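Local coordinates for acetyl xylan esterase (Geobacillus stearothermophilus, PDB 5BN1), which removes acetyl groups from the xylose units of xylan and xylo-oligosaccharides as a homo-octameric serine esterase of the GDSL family, at residues 15-20 with 36-41. The protein carries 1 engineered substitution. Numbering follows the deposited sequence.
Sequences SITDCG and GYVAYV
Tyr37 reaches from the first turn of helix 37-48 to the short helix 15-18 and sets its hydroxyl 2.7 Å from Thr17 OG1. OG1 lies in the plane of the ring, at its edge. The torsions suit this: Tyr37 CG takes the crowded position between its backbone N and carbonyl carbon (chi1 76°), and Thr17 has CG2 anti to the backbone N, which puts OG1 beside that N (chi1 -59°). Further along the same ring edge, CE1 comes to 3.3 Å from Ile16 O, while Ile16 CG2 packs at 4.1 Å against CE1, the two side chains crossing at about a right angle. One ring face bears Val38 CG2 near its rim, and this methyl also meets Thr17 CG2 at 4.0 Å. A phenylalanine in place of Tyr37 would probably leave Thr17 OG1 without its hydroxyl partner. Between the segments, a water donates to Ile16 O and Thr17 O (2.7 Å to the latter) and accepts from Val38 N, tying carbonyls of one helix to the N-terminal turn of the other. Gly36, the N-cap residue, has Cys19 SG 3.7 Å from its CA; a CB there would clash with the sulfur. The short helix begins with Ser15, the probable nucleophile, whose OG is hydrogen-bonded to His194 NE2; its place just after strand 8-13 is that of the nucleophile in the SGNH (GDSL) hydrolase fold. Both helices lean on the central parallel sheet, Thr17 and Val38 on Phe11 of strand 8-13 and Tyr37 on Met88 of strand 84-88, while helix 197-211 meets Ile16 through Leu203 and Cys19 through His200.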
# COMPACT_ATOMS: atom_id res chain seq x y z
N SER A 15 25.33 7.38 1.74
CA SER A 15 24.02 7.84 2.22
C SER A 15 24.00 9.23 2.77
O SER A 15 22.99 9.94 2.68
CB SER A 15 23.44 6.95 3.33
OG SER A 15 24.39 6.87 4.41
N ILE A 16 25.07 9.72 3.32
CA ILE A 16 25.14 11.07 3.94
C ILE A 16 24.88 12.07 2.84
O ILE A 16 24.31 13.13 3.09
CB ILE A 16 26.46 11.28 4.73
CG1 ILE A 16 26.67 10.17 5.74
CG2 ILE A 16 26.41 12.67 5.40
CD1 ILE A 16 25.58 9.92 6.72
N THR A 17 25.43 11.80 1.66
CA THR A 17 25.28 12.60 0.49
C THR A 17 23.89 12.37 -0.14
O THR A 17 23.16 13.35 -0.43
CB THR A 17 26.47 12.43 -0.51
OG1 THR A 17 27.62 12.80 0.21
CG2 THR A 17 26.28 13.33 -1.75
N ASP A 18 23.55 11.12 -0.41
CA ASP A 18 22.29 10.65 -1.04
C ASP A 18 21.04 11.32 -0.42
O ASP A 18 20.37 12.15 -1.04
CB ASP A 18 22.30 9.13 -0.94
CG ASP A 18 21.12 8.45 -1.61
OD1 ASP A 18 20.14 9.13 -1.89
OD2 ASP A 18 21.18 7.23 -1.85
N CYS A 19 20.84 10.96 0.87
CA CYS A 19 19.71 11.49 1.65
C CYS A 19 18.40 11.35 0.84
O CYS A 19 17.59 12.28 0.90
CB CYS A 19 19.89 12.84 2.10
SG CYS A 19 21.14 12.93 3.38
N GLY A 20 18.20 10.27 0.12
CA GLY A 20 16.94 10.17 -0.68
C GLY A 20 16.81 11.00 -1.92
O GLY A 20 15.68 11.27 -2.41
N GLY A 36 19.25 16.36 3.10
CA GLY A 36 20.37 16.52 4.01
C GLY A 36 21.24 17.66 3.50
O GLY A 36 20.84 18.71 2.97
N TYR A 37 22.53 17.47 3.78
CA TYR A 37 23.46 18.63 3.72
C TYR A 37 23.53 19.19 2.28
O TYR A 37 23.71 20.39 2.18
CB TYR A 37 24.89 18.35 4.24
CG TYR A 37 25.82 17.55 3.35
CD1 TYR A 37 25.81 16.16 3.27
CD2 TYR A 37 26.65 18.22 2.44
CE1 TYR A 37 26.61 15.42 2.39
CE2 TYR A 37 27.44 17.49 1.57
CZ TYR A 37 27.42 16.15 1.53
OH TYR A 37 28.20 15.39 0.61
N VAL A 38 23.43 18.37 1.25
CA VAL A 38 23.44 18.90 -0.12
C VAL A 38 22.30 19.93 -0.33
O VAL A 38 22.51 21.02 -0.73
CB VAL A 38 23.42 17.80 -1.13
CG1 VAL A 38 23.30 18.34 -2.57
CG2 VAL A 38 24.70 16.93 -1.02
N ALA A 39 21.12 19.50 0.08
CA ALA A 39 20.01 20.40 -0.07
C ALA A 39 20.20 21.63 0.75
O ALA A 39 19.75 22.73 0.33
CB ALA A 39 18.71 19.69 0.30
N TYR A 40 20.69 21.50 1.97
CA TYR A 40 20.89 22.63 2.84
C TYR A 40 21.89 23.64 2.28
O TYR A 40 21.74 24.85 2.37
CB TYR A 40 21.24 22.25 4.26
CG TYR A 40 20.28 21.37 5.00
CD1 TYR A 40 19.02 21.22 4.56
CD2 TYR A 40 20.64 20.82 6.15
CE1 TYR A 40 18.12 20.35 5.24
CE2 TYR A 40 19.80 19.93 6.85
CZ TYR A 40 18.57 19.74 6.39
OH TYR A 40 17.64 18.91 7.10
N VAL A 41 22.99 23.09 1.70
CA VAL A 41 23.94 23.94 1.03
C VAL A 41 23.27 24.74 -0.09
O VAL A 41 23.48 25.96 -0.17
CB VAL A 41 25.13 23.05 0.53
CG1 VAL A 41 25.92 23.82 -0.54
CG2 VAL A 41 26.03 22.53 1.66
O HOH W 1 22.85 15.31 1.36